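Local atomic coordinates of CurH (Lyngbya majuscula, PDB entry 3KG7), a protein that probably dehydrates beta-hydroxyacyl intermediates to enoyl products, as the dehydratase domain of one module of the curacin polyketide synthase. Residues Q101-S107 / Q118-V124; A67-F73 / W229-T235; T24-I30 / R86-L92; P50-A56 / I200-D206. All coordinates share one frame; numbering follows the deposited sequence.

Contact 1 of 4, residues Q101-S107 / Q118-V124; sequences QFVEVFS and QHASMSV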
# COMPACT_ATOMS: atom_id res chain seq x y z
N GLN C 101 -14.46 1.93 -11.15
CA GLN C 101 -13.44 1.94 -10.09
C GLN C 101 -13.86 2.90 -8.99
O GLN C 101 -14.00 4.11 -9.21
CB GLN C 101 -12.06 2.35 -10.63
CG GLN C 101 -11.45 1.43 -11.67
CD GLN C 101 -10.37 2.12 -12.50
OE1 GLN C 101 -9.17 1.91 -12.28
NE2 GLN C 101 -10.79 2.96 -13.44
N PHE C 102 -14.07 2.36 -7.80
CA PHE C 102 -14.40 3.18 -6.64
C PHE C 102 -13.13 3.87 -6.14
O PHE C 102 -12.04 3.29 -6.18
CB PHE C 102 -15.03 2.32 -5.55
CG PHE C 102 -15.70 3.11 -4.46
CD1 PHE C 102 -16.62 4.11 -4.77
CD2 PHE C 102 -15.43 2.83 -3.12
CE1 PHE C 102 -17.24 4.84 -3.75
CE2 PHE C 102 -16.05 3.55 -2.10
CZ PHE C 102 -16.95 4.55 -2.41
N VAL C 103 -13.26 5.12 -5.71
CA VAL C 103 -12.13 5.89 -5.20
C VAL C 103 -12.52 6.51 -3.87
O VAL C 103 -13.63 7.03 -3.72
CB VAL C 103 -11.71 7.02 -6.18
CG1 VAL C 103 -10.59 7.88 -5.58
CG2 VAL C 103 -11.29 6.45 -7.54
N GLU C 104 -11.63 6.44 -2.89
CA GLU C 104 -11.87 7.11 -1.61
C GLU C 104 -10.60 7.76 -1.08
O GLU C 104 -9.51 7.22 -1.26
CB GLU C 104 -12.53 6.17 -0.60
CG GLU C 104 -11.84 4.83 -0.45
CD GLU C 104 -12.67 3.80 0.31
OE1 GLU C 104 -13.91 3.94 0.39
OE2 GLU C 104 -12.07 2.82 0.81
N VAL C 105 -10.76 8.93 -0.46
CA VAL C 105 -9.63 9.69 0.08
C VAL C 105 -9.77 9.82 1.59
O VAL C 105 -10.77 10.34 2.09
CB VAL C 105 -9.54 11.10 -0.55
CG1 VAL C 105 -8.48 11.96 0.16
CG2 VAL C 105 -9.27 11.01 -2.07
N PHE C 106 -8.75 9.34 2.30
CA PHE C 106 -8.69 9.39 3.76
C PHE C 106 -7.45 10.16 4.20
O PHE C 106 -6.45 10.19 3.47
CB PHE C 106 -8.59 7.97 4.33
CG PHE C 106 -9.87 7.18 4.25
CD1 PHE C 106 -10.64 6.97 5.39
CD2 PHE C 106 -10.28 6.61 3.05
CE1 PHE C 106 -11.83 6.22 5.33
CE2 PHE C 106 -11.47 5.87 2.98
CZ PHE C 106 -12.24 5.67 4.11
N SER C 107 -7.51 10.78 5.38
CA SER C 107 -6.31 11.28 6.03
C SER C 107 -6.42 11.16 7.54
O SER C 107 -7.51 11.03 8.08
CB SER C 107 -5.99 12.72 5.63
OG SER C 107 -6.93 13.63 6.16
N GLN C 118 -12.44 10.47 6.49
CA GLN C 118 -12.67 10.44 5.05
C GLN C 118 -13.01 11.83 4.53
O GLN C 118 -13.74 12.58 5.17
CB GLN C 118 -13.76 9.43 4.69
CG GLN C 118 -13.65 8.89 3.26
CD GLN C 118 -14.84 8.06 2.83
OE1 GLN C 118 -15.45 7.36 3.64
NE2 GLN C 118 -15.18 8.13 1.54
N HIS C 119 -12.48 12.17 3.37
CA HIS C 119 -12.70 13.48 2.78
C HIS C 119 -13.51 13.41 1.49
O HIS C 119 -14.26 14.34 1.16
CB HIS C 119 -11.37 14.19 2.58
CG HIS C 119 -10.57 14.31 3.84
ND1 HIS C 119 -10.94 15.12 4.89
CD2 HIS C 119 -9.43 13.69 4.22
CE1 HIS C 119 -10.05 15.01 5.86
NE2 HIS C 119 -9.13 14.15 5.48
N ALA C 120 -13.38 12.29 0.77
CA ALA C 120 -14.03 12.15 -0.52
C ALA C 120 -14.30 10.70 -0.94
O ALA C 120 -13.57 9.78 -0.54
CB ALA C 120 -13.23 12.87 -1.60
N SER C 121 -15.35 10.52 -1.74
CA SER C 121 -15.62 9.26 -2.42
C SER C 121 -16.13 9.57 -3.82
O SER C 121 -16.77 10.60 -4.03
CB SER C 121 -16.66 8.44 -1.67
OG SER C 121 -17.85 9.20 -1.46
N MSE C 122 -15.85 8.68 -4.76
CA MSE C 122 -16.38 8.81 -6.13
C MSE C 122 -16.14 7.53 -6.93
O MSE C 122 -15.43 6.63 -6.47
CB MSE C 122 -15.76 10.00 -6.85
CG MSE C 122 -14.29 9.84 -7.18
SE MSE C 122 -13.31 11.52 -7.04
CE MSE C 122 -13.47 11.80 -5.11
N SER C 123 -16.73 7.47 -8.11
CA SER C 123 -16.51 6.37 -9.04
C SER C 123 -15.96 6.90 -10.34
O SER C 123 -16.46 7.90 -10.89
CB SER C 123 -17.80 5.61 -9.31
OG SER C 123 -18.06 4.62 -8.32
N VAL C 124 -14.91 6.25 -10.82
CA VAL C 124 -14.44 6.44 -12.18
C VAL C 124 -15.40 5.65 -13.07
O VAL C 124 -15.61 4.46 -12.85
CB VAL C 124 -13.01 5.92 -12.34
CG1 VAL C 124 -12.46 6.21 -13.73
CG2 VAL C 124 -12.12 6.56 -11.29
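Val-105 faces two residues of the partner strand at once: its O accepts from His-119 N at 2.8 Å, nearly straight (176°), and its N donates to Ala-120 O at 2.9 Å. This is a classic beta bulge, which shifts the register by one before Phe-106 meets Gln-118. Further along, Val-103 pairs with Met-122 and Gln-101 with Val-124, each through two reciprocal backbone bonds. Ala-120 O has a second donor, Gln-118 NE2 at 3.1 Å, which sits above the carbonyl plane on the face opposite Val-105 N. The bond lies in the Gln-118 amide plane and so fixes how that amide is turned.

The two strands form the antiparallel hairpin 101-109/117-124 in the first of the two hot dog units. Its Val-103, Val-105, Ala-120 and Met-122 face lies against helix 52-62.

On that face the packing is aliphatic. Val-103 CG2 meets Val-124 CG2 at 3.8 Å, Val-103 CB lies 4.0 Å from Met-122 CG, and the CB atoms of Val-105 and Ala-120 are 4.2 Å apart.

The other face carries contacts of the two phenylalanine rings. Gln-118 CG, set anti to its own N (chi1 -155°), lies over the Phe-106 ring 3.7 Å from the centroid, a CH-pi contact, with the extended chain's amide only 24° from the ring plane. Phe-102 turns a ring edge to Ser-123, CD1 lying 3.9 Å from OG.

Apart from these, beyond the bulge, the Ser-107 hydroxyl meets the His-119 ring at its NE2 edge, while His-119 ND1 bonds Gln-75 O and Ser-107 OG also receives Arg-86 NH1.

Contact 2 of 4, residues A67-F73 / W229-T235; sequences AVEDINF and WRVKEMT
Glu-233 lies beside Glu-69, both side chains pointing the same way from a non-hydrogen-bonded pair. CB and CG of Glu-233 run past Val-68 O, CG at 4.0 Å. The chain then bends at CG (chi2 131°), which swings the carboxylate across to Ala-67 and Glu-69. CD comes 3.9 Å from Glu-69 OE2. At the tip the two oxygens part: OE1 is modelled 3.0 Å from Glu-69 OE2 and also touches Glu-69 CB, while OE2 lies 4.0 Å from the Ala-67 methyl. The carboxylate planes are 33° apart. Two acceptors of like charge would probably repel, but Glu-69 has its own counter-charge in a salt bridge from OE1 to Lys-100 NZ. Cutting Glu-233 back to an alanine here would probably take away the cover that its carboxylate gives Glu-69 CB and leave the Glu-69 carboxylate freer to turn.

This antiparallel pairing is the seam of the double hot dog: strand 66-73 of the first unit adjoins strand 225-236 of the second, joining their sheets. Both strands turn a corner together, at Asp-70 and Lys-232, where Asp-70 N donates to Lys-232 O at 3.0 Å. Backbone bonds continue on both arms, reciprocal at Val-68/Met-234 and Ile-71/Val-231.

On the buried face, Ile-71 lies alongside Val-231 and its CD1 touches Val-231 CB at 3.8 Å and Met-234 CB at 4.2 Å. Ile-71 and Met-234 pack on Ile-55 of helix 52-62, Val-231 and Met-234 on Ile-278 of strand 274-286. Phe-73 presents a ring edge to Trp-229, Phe-73 CD2 lying 3.7 Å from the backbone N of Trp-229, while the indole makes a cation-pi contact with Lys-284.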
# COMPACT_ATOMS: atom_id res chain seq x y z
N ALA C 67 -14.21 10.09 -17.02
CA ALA C 67 -15.44 10.61 -16.45
C ALA C 67 -15.53 10.14 -15.01
O ALA C 67 -15.28 8.97 -14.71
CB ALA C 67 -16.62 10.11 -17.24
N VAL C 68 -15.87 11.05 -14.11
CA VAL C 68 -15.96 10.71 -12.68
C VAL C 68 -17.35 11.01 -12.18
O VAL C 68 -17.85 12.12 -12.37
CB VAL C 68 -14.91 11.46 -11.84
CG1 VAL C 68 -14.85 10.87 -10.45
CG2 VAL C 68 -13.53 11.37 -12.48
N GLU C 69 -17.98 10.03 -11.55
CA GLU C 69 -19.38 10.18 -11.17
C GLU C 69 -19.64 9.89 -9.69
O GLU C 69 -18.82 9.28 -9.01
CB GLU C 69 -20.30 9.36 -12.09
CG GLU C 69 -19.85 7.95 -12.38
CD GLU C 69 -20.48 7.38 -13.65
OE1 GLU C 69 -20.96 6.22 -13.62
OE2 GLU C 69 -20.52 8.10 -14.68
N ASP C 70 -20.80 10.36 -9.22
CA ASP C 70 -21.23 10.23 -7.81
C ASP C 70 -20.14 10.65 -6.82
O ASP C 70 -19.70 9.86 -5.98
CB ASP C 70 -21.72 8.82 -7.50
CG ASP C 70 -22.80 8.36 -8.46
OD1 ASP C 70 -22.46 7.88 -9.56
OD2 ASP C 70 -23.99 8.49 -8.09
N ILE C 71 -19.71 11.90 -6.96
CA ILE C 71 -18.66 12.47 -6.13
C ILE C 71 -19.28 13.05 -4.88
O ILE C 71 -20.23 13.83 -4.96
CB ILE C 71 -17.86 13.57 -6.88
CG1 ILE C 71 -17.27 13.01 -8.19
CG2 ILE C 71 -16.76 14.14 -5.98
CD1 ILE C 71 -16.98 14.07 -9.24
N ASN C 72 -18.75 12.65 -3.72
CA ASN C 72 -19.17 13.24 -2.44
C ASN C 72 -17.99 13.72 -1.61
O ASN C 72 -16.93 13.09 -1.56
CB ASN C 72 -19.99 12.26 -1.61
CG ASN C 72 -21.09 11.60 -2.40
OD1 ASN C 72 -20.83 10.77 -3.28
ND2 ASN C 72 -22.34 11.95 -2.09
N PHE C 73 -18.18 14.86 -0.96
CA PHE C 73 -17.20 15.36 -0.01
C PHE C 73 -17.76 15.27 1.39
O PHE C 73 -18.88 15.72 1.67
CB PHE C 73 -16.80 16.80 -0.33
CG PHE C 73 -16.61 17.06 -1.78
CD1 PHE C 73 -15.60 16.41 -2.50
CD2 PHE C 73 -17.44 17.96 -2.46
CE1 PHE C 73 -15.43 16.65 -3.85
CE2 PHE C 73 -17.27 18.20 -3.83
CZ PHE C 73 -16.26 17.54 -4.52
N TRP C 229 -20.44 19.97 -1.66
CA TRP C 229 -21.01 18.82 -0.96
C TRP C 229 -21.09 17.56 -1.82
O TRP C 229 -20.83 16.45 -1.34
CB TRP C 229 -22.39 19.19 -0.40
CG TRP C 229 -23.08 18.06 0.31
CD1 TRP C 229 -22.55 17.25 1.27
CD2 TRP C 229 -24.43 17.63 0.11
NE1 TRP C 229 -23.49 16.33 1.68
CE2 TRP C 229 -24.66 16.54 0.99
CE3 TRP C 229 -25.48 18.05 -0.72
CZ2 TRP C 229 -25.89 15.87 1.06
CZ3 TRP C 229 -26.70 17.38 -0.65
CH2 TRP C 229 -26.89 16.31 0.23
N ARG C 230 -21.47 17.73 -3.08
CA ARG C 230 -21.44 16.64 -4.05
C ARG C 230 -21.43 17.15 -5.49
O ARG C 230 -21.85 18.29 -5.76
CB ARG C 230 -22.59 15.64 -3.81
CG ARG C 230 -23.98 16.10 -4.24
CD ARG C 230 -25.00 14.98 -4.07
NE ARG C 230 -26.36 15.50 -3.96
CZ ARG C 230 -27.45 14.78 -3.67
NH1 ARG C 230 -27.37 13.47 -3.46
NH2 ARG C 230 -28.63 15.38 -3.59
N VAL C 231 -20.93 16.31 -6.38
CA VAL C 231 -20.89 16.58 -7.82
C VAL C 231 -21.42 15.34 -8.54
O VAL C 231 -20.91 14.24 -8.34
CB VAL C 231 -19.45 16.87 -8.31
CG1 VAL C 231 -19.42 17.05 -9.83
CG2 VAL C 231 -18.88 18.10 -7.62
N LYS C 232 -22.45 15.52 -9.35
CA LYS C 232 -23.05 14.41 -10.08
C LYS C 232 -22.04 13.76 -11.03
O LYS C 232 -21.77 12.57 -10.92
CB LYS C 232 -24.30 14.87 -10.83
CG LYS C 232 -24.88 13.86 -11.83
CD LYS C 232 -25.78 12.82 -11.16
CE LYS C 232 -26.23 11.79 -12.19
NZ LYS C 232 -27.38 10.99 -11.69
N GLU C 233 -21.49 14.56 -11.94
CA GLU C 233 -20.53 14.06 -12.92
C GLU C 233 -19.49 15.12 -13.26
O GLU C 233 -19.78 16.32 -13.24
CB GLU C 233 -21.25 13.58 -14.20
CG GLU C 233 -20.33 13.20 -15.36
CD GLU C 233 -20.65 11.83 -15.97
OE1 GLU C 233 -21.19 10.96 -15.26
OE2 GLU C 233 -20.33 11.61 -17.17
N MSE C 234 -18.28 14.66 -13.54
CA MSE C 234 -17.21 15.52 -14.03
C MSE C 234 -16.46 14.78 -15.13
O MSE C 234 -15.96 13.68 -14.92
CB MSE C 234 -16.27 15.94 -12.89
CG MSE C 234 -15.61 17.30 -13.09
SE MSE C 234 -13.87 17.21 -13.98
CE MSE C 234 -13.83 18.91 -14.94
N THR C 235 -16.42 15.37 -16.31
CA THR C 235 -15.70 14.77 -17.43
C THR C 235 -14.59 15.69 -17.89
O THR C 235 -14.73 16.92 -17.82
CB THR C 235 -16.60 14.51 -18.64
OG1 THR C 235 -17.02 15.76 -19.20
CG2 THR C 235 -17.81 13.67 -18.24

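Contact 3 of 4, residues T24-I30 / R86-L92; sequences TIYHQDI and RETQLML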
# COMPACT_ATOMS: atom_id res chain seq x y z
N THR C 24 -4.82 0.14 -5.90
CA THR C 24 -3.73 1.08 -5.97
C THR C 24 -3.90 2.12 -4.88
O THR C 24 -4.98 2.72 -4.74
CB THR C 24 -3.71 1.77 -7.35
OG1 THR C 24 -3.75 0.78 -8.38
CG2 THR C 24 -2.46 2.60 -7.53
N ILE C 25 -2.86 2.33 -4.09
CA ILE C 25 -2.88 3.38 -3.07
C ILE C 25 -1.89 4.44 -3.47
O ILE C 25 -0.75 4.12 -3.80
CB ILE C 25 -2.49 2.90 -1.65
CG1 ILE C 25 -3.27 1.66 -1.24
CG2 ILE C 25 -2.75 3.98 -0.60
CD1 ILE C 25 -2.69 0.98 -0.02
N TYR C 26 -2.33 5.69 -3.43
CA TYR C 26 -1.43 6.82 -3.54
C TYR C 26 -1.31 7.49 -2.17
O TYR C 26 -2.28 8.04 -1.64
CB TYR C 26 -1.95 7.79 -4.58
CG TYR C 26 -2.07 7.20 -5.97
CD1 TYR C 26 -1.04 7.33 -6.91
CD2 TYR C 26 -3.23 6.51 -6.36
CE1 TYR C 26 -1.15 6.79 -8.19
CE2 TYR C 26 -3.35 5.96 -7.64
CZ TYR C 26 -2.30 6.11 -8.55
OH TYR C 26 -2.41 5.58 -9.82
N HIS C 27 -0.13 7.41 -1.57
CA HIS C 27 0.06 7.93 -0.23
C HIS C 27 1.12 9.01 -0.16
O HIS C 27 2.17 8.88 -0.77
CB HIS C 27 0.34 6.80 0.76
CG HIS C 27 1.60 6.05 0.48
ND1 HIS C 27 2.74 6.20 1.25
CD2 HIS C 27 1.90 5.12 -0.46
CE1 HIS C 27 3.68 5.40 0.79
NE2 HIS C 27 3.21 4.74 -0.25
N GLN C 28 0.83 10.07 0.59
CA GLN C 28 1.76 11.18 0.79
C GLN C 28 1.46 11.89 2.09
O GLN C 28 0.38 11.72 2.66
CB GLN C 28 1.64 12.19 -0.35
CG GLN C 28 0.35 13.00 -0.31
CD GLN C 28 0.10 13.75 -1.59
OE1 GLN C 28 0.99 14.42 -2.11
NE2 GLN C 28 -1.12 13.64 -2.12
N ASP C 29 2.40 12.70 2.53
CA ASP C 29 2.18 13.57 3.68
C ASP C 29 1.87 14.97 3.19
O ASP C 29 2.69 15.60 2.52
CB ASP C 29 3.39 13.54 4.62
CG ASP C 29 3.48 12.24 5.40
OD1 ASP C 29 3.86 12.27 6.58
OD2 ASP C 29 3.15 11.17 4.83
N ILE C 30 0.67 15.45 3.50
CA ILE C 30 0.25 16.76 3.04
C ILE C 30 0.49 17.80 4.12
O ILE C 30 0.04 17.64 5.25
CB ILE C 30 -1.21 16.77 2.58
CG1 ILE C 30 -1.41 15.73 1.47
CG2 ILE C 30 -1.62 18.19 2.13
CD1 ILE C 30 -2.78 15.76 0.78
N ARG C 86 -0.73 16.05 7.52
CA ARG C 86 -1.76 15.03 7.44
C ARG C 86 -1.33 13.92 6.49
O ARG C 86 -1.08 14.16 5.31
CB ARG C 86 -3.10 15.64 7.01
CG ARG C 86 -3.66 16.57 8.07
CD ARG C 86 -5.15 16.51 8.11
NE ARG C 86 -5.61 16.18 9.45
CZ ARG C 86 -6.20 15.04 9.78
NH1 ARG C 86 -6.44 14.11 8.87
NH2 ARG C 86 -6.57 14.85 11.03
N GLU C 87 -1.24 12.72 7.04
CA GLU C 87 -0.95 11.50 6.30
C GLU C 87 -2.16 11.17 5.43
O GLU C 87 -3.22 10.84 5.95
CB GLU C 87 -0.71 10.40 7.32
CG GLU C 87 -0.18 9.08 6.80
CD GLU C 87 0.15 8.11 7.93
OE1 GLU C 87 0.66 8.57 8.98
OE2 GLU C 87 -0.09 6.90 7.77
N THR C 88 -2.01 11.27 4.11
CA THR C 88 -3.15 11.19 3.20
C THR C 88 -3.07 9.96 2.30
O THR C 88 -2.00 9.57 1.87
CB THR C 88 -3.24 12.48 2.37
OG1 THR C 88 -3.04 13.61 3.23
CG2 THR C 88 -4.58 12.60 1.69
N GLN C 89 -4.22 9.34 2.03
CA GLN C 89 -4.28 8.14 1.20
C GLN C 89 -5.45 8.20 0.25
O GLN C 89 -6.60 8.36 0.68
CB GLN C 89 -4.38 6.88 2.07
CG GLN C 89 -3.09 6.52 2.78
CD GLN C 89 -3.10 5.12 3.37
OE1 GLN C 89 -4.06 4.37 3.20
NE2 GLN C 89 -2.02 4.76 4.06
N LEU C 90 -5.17 8.11 -1.05
CA LEU C 90 -6.21 7.97 -2.06
C LEU C 90 -6.22 6.51 -2.49
O LEU C 90 -5.20 5.99 -2.96
CB LEU C 90 -5.93 8.88 -3.26
CG LEU C 90 -6.97 8.91 -4.38
CD1 LEU C 90 -6.95 10.25 -5.11
CD2 LEU C 90 -6.78 7.76 -5.36
N MSE C 91 -7.36 5.85 -2.30
CA MSE C 91 -7.48 4.44 -2.58
C MSE C 91 -8.31 4.22 -3.86
O MSE C 91 -9.48 4.61 -3.94
CB MSE C 91 -8.08 3.73 -1.36
CG MSE C 91 -8.39 2.24 -1.52
SE MSE C 91 -6.83 1.05 -1.53
CE MSE C 91 -7.48 -0.26 -0.23
N LEU C 92 -7.67 3.62 -4.86
CA LEU C 92 -8.32 3.35 -6.14
C LEU C 92 -8.63 1.87 -6.21
O LEU C 92 -7.73 1.04 -6.34
CB LEU C 92 -7.41 3.78 -7.29
CG LEU C 92 -7.73 3.41 -8.74
CD1 LEU C 92 -8.89 4.23 -9.23
CD2 LEU C 92 -6.52 3.65 -9.60
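In the sheet of the first hot dog unit, residues Thr-24 to Ile-30 pair antiparallel with Arg-86 to Leu-92 without a break. Eight backbone bonds join the hydrogen-bonded pairs Thr-24/Leu-92, Tyr-26/Leu-90, Gln-28/Thr-88 and Ile-30/Arg-86, two in each.

Thr-88 and Ile-30 meet diagonally. With OG1 beside the backbone N (chi1 -44°), the Thr-88 hydroxyl is turned back along its own strand and donates to Arg-86 O at 2.9 Å. Arg-86 O thus takes two donors, Ile-30 N at 2.8 Å and the hydroxyl, from opposite faces of its plane. The same OG1 rests 3.2 Å from Ile-30 CG1, and Thr-88 CG2 packs on Ile-30 CD1. A valine in its place would lack the hydroxyl and would probably leave Arg-86 O without its second donor.

Further on, Tyr-26 lies alongside Leu-90, ring CD2 3.9 Å from Leu-90 CD2, while Leu-92 CD2 approaches the ring edge at CE2 (4.4 Å). On the other face Ile-25 CG1 touches the selenium of Met-91 at 3.6 Å, and His-27 CB packs on Gln-89 CG at 4.0 Å. The Gln-89 amide is gripped from outside the chain: NE2 gives to Glu-17 O and OE1 accepts from Ala-19 N, both of the second subunit, so this face belongs to the dimer interface.

Strand 24-30 is flanked by strand 14-17, and strand 86-92 by strand 101-109. Tyr-26, Gln-28 and Leu-90 lean on Ala-61, Met-57 and Thr-58 of helix 52-62.

Contact 4 of 4, residues P50-A56 / I200-D206; sequences PGVSYIA and IHPVLID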
# COMPACT_ATOMS: atom_id res chain seq x y z
N PRO C 50 -9.93 22.40 -1.08
CA PRO C 50 -11.26 22.33 -1.67
C PRO C 50 -11.54 20.95 -2.28
O PRO C 50 -10.64 20.31 -2.86
CB PRO C 50 -11.24 23.43 -2.73
CG PRO C 50 -9.80 23.57 -3.09
CD PRO C 50 -9.04 23.31 -1.82
N GLY C 51 -12.78 20.51 -2.13
CA GLY C 51 -13.24 19.18 -2.55
C GLY C 51 -12.83 18.76 -3.95
O GLY C 51 -12.39 17.62 -4.15
N VAL C 52 -12.97 19.67 -4.91
CA VAL C 52 -12.63 19.34 -6.31
C VAL C 52 -11.18 18.85 -6.53
O VAL C 52 -10.88 18.25 -7.56
CB VAL C 52 -13.00 20.48 -7.31
CG1 VAL C 52 -14.51 20.71 -7.33
CG2 VAL C 52 -12.22 21.77 -7.02
N SER C 53 -10.31 19.09 -5.55
CA SER C 53 -8.92 18.62 -5.60
C SER C 53 -8.85 17.12 -5.75
O SER C 53 -7.97 16.59 -6.45
CB SER C 53 -8.16 19.02 -4.34
OG SER C 53 -8.27 20.41 -4.12
N TYR C 54 -9.76 16.42 -5.09
CA TYR C 54 -9.77 14.96 -5.14
C TYR C 54 -10.16 14.45 -6.52
O TYR C 54 -9.67 13.41 -6.95
CB TYR C 54 -10.64 14.39 -4.03
CG TYR C 54 -10.26 14.97 -2.69
CD1 TYR C 54 -8.97 14.83 -2.19
CD2 TYR C 54 -11.19 15.68 -1.93
CE1 TYR C 54 -8.61 15.38 -0.97
CE2 TYR C 54 -10.84 16.22 -0.70
CZ TYR C 54 -9.55 16.07 -0.23
OH TYR C 54 -9.20 16.60 0.97
N ILE C 55 -11.01 15.21 -7.22
CA ILE C 55 -11.34 14.89 -8.60
C ILE C 55 -10.07 15.02 -9.43
O ILE C 55 -9.74 14.12 -10.22
CB ILE C 55 -12.45 15.80 -9.19
CG1 ILE C 55 -13.64 15.90 -8.23
CG2 ILE C 55 -12.90 15.26 -10.55
CD1 ILE C 55 -14.63 17.01 -8.56
N ALA C 56 -9.36 16.12 -9.23
CA ALA C 56 -8.07 16.37 -9.86
C ALA C 56 -7.14 15.18 -9.66
O ALA C 56 -6.55 14.69 -10.63
CB ALA C 56 -7.45 17.61 -9.30
N ILE C 200 -5.33 18.34 -14.76
CA ILE C 200 -5.87 19.58 -14.19
C ILE C 200 -5.52 19.68 -12.71
O ILE C 200 -5.82 18.78 -11.92
CB ILE C 200 -7.40 19.71 -14.41
CG1 ILE C 200 -7.89 21.12 -14.08
CG2 ILE C 200 -8.17 18.66 -13.61
CD1 ILE C 200 -9.32 21.39 -14.54
N HIS C 201 -4.85 20.77 -12.34
CA HIS C 201 -4.49 20.99 -10.96
C HIS C 201 -5.73 21.36 -10.15
O HIS C 201 -6.60 22.07 -10.66
CB HIS C 201 -3.46 22.10 -10.84
CG HIS C 201 -2.85 22.21 -9.48
ND1 HIS C 201 -3.38 23.01 -8.48
CD2 HIS C 201 -1.78 21.59 -8.93
CE1 HIS C 201 -2.65 22.88 -7.39
NE2 HIS C 201 -1.67 22.03 -7.63
N PRO C 202 -5.80 20.90 -8.88
CA PRO C 202 -6.86 21.29 -7.95
C PRO C 202 -7.28 22.76 -8.07
O PRO C 202 -8.47 23.04 -8.20
CB PRO C 202 -6.21 21.05 -6.60
CG PRO C 202 -5.33 19.86 -6.82
CD PRO C 202 -4.86 19.95 -8.26
N VAL C 203 -6.32 23.68 -8.04
CA VAL C 203 -6.62 25.11 -8.15
C VAL C 203 -7.40 25.46 -9.42
O VAL C 203 -8.42 26.15 -9.37
CB VAL C 203 -5.35 25.95 -8.04
CG1 VAL C 203 -5.60 27.40 -8.43
CG2 VAL C 203 -4.78 25.85 -6.62
N LEU C 204 -6.94 24.95 -10.55
CA LEU C 204 -7.58 25.22 -11.84
C LEU C 204 -9.01 24.69 -11.90
O LEU C 204 -9.89 25.36 -12.43
CB LEU C 204 -6.76 24.63 -12.98
CG LEU C 204 -5.37 25.22 -13.21
CD1 LEU C 204 -4.54 24.25 -14.08
CD2 LEU C 204 -5.46 26.60 -13.83
N ILE C 205 -9.23 23.49 -11.37
CA ILE C 205 -10.60 22.97 -11.35
C ILE C 205 -11.44 23.74 -10.33
O ILE C 205 -12.63 23.96 -10.54
CB ILE C 205 -10.70 21.40 -11.22
CG1 ILE C 205 -12.15 20.94 -11.48
CG2 ILE C 205 -10.14 20.88 -9.90
CD1 ILE C 205 -12.33 19.43 -11.58
N ASP C 206 -10.80 24.20 -9.25
CA ASP C 206 -11.54 25.01 -8.29
C ASP C 206 -11.98 26.33 -8.88
O ASP C 206 -13.09 26.78 -8.61
CB ASP C 206 -10.78 25.29 -7.01
CG ASP C 206 -11.67 25.89 -5.96
OD1 ASP C 206 -12.64 25.19 -5.57
OD2 ASP C 206 -11.46 27.06 -5.57
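The segments of helices 52-56 and 202-206 run at 124° to each other, their axes 8.3 Å apart at closest, and the backbones come nearest at Ser-53 and Pro-202, with CA atoms 4.1 Å apart.

Pro-202 lies along the first helix. Its CB sits against Ser-53 OG (3.3 Å) and its CD against the Ala-56 methyl (3.6 Å), which also touches Ile-200 O. The small side chains of Ser-53 and Ala-56 are consistent with so close an approach. The Ser-53 hydroxyl is turned back to its own chain and donates to Pro-50 O at 2.7 Å, in the carbonyl plane; Ser-53 N gives that oxygen a second bond.

Val-52 works between two residues. CG2, held between its backbone N and carbonyl carbon, reaches Asp-206 CA at 3.5 Å and Ile-205 CG2 at 3.7 Å. Pro-50 crosses Asp-206 at about a right angle, CB against OD1. At the start of the second helix His-201 is the N-cap, its ND1 accepting from Val-203 N at 3.0 Å.

Each helix comes from one half of the double hot dog. Pro-50 and Asp-206 both touch His-41 of strand 41-43, consistent with the His-Asp site that dehydratases of this family form between their two halves. Ile-55 and Ile-205 pack on Met-234 of strand 225-236, and Tyr-54 turns to strand 117-124.

Overall arrangement
From the N terminus, strand 24-30 opens contact 3, residues 50-56 open contact 4 and residues 67-73 open contact 2, before strand 86-92 closes contact 3. Contact 3 therefore crosses both contacts 4 and 2. The chain then folds into the hairpin of contact 1, local and in series with contact 3 but enclosed by the two long loops. Residues 200-206 close contact 4 and residues 229-235 close contact 2, so these two cross as well. Contacts 3, 1 and 2 follow one another strand beside strand, from the first hot dog unit to its junction with the second, while contacts 2 and 4 tie the two units together, by strand and by helix. Contacts 1 and 3 also touch the second subunit.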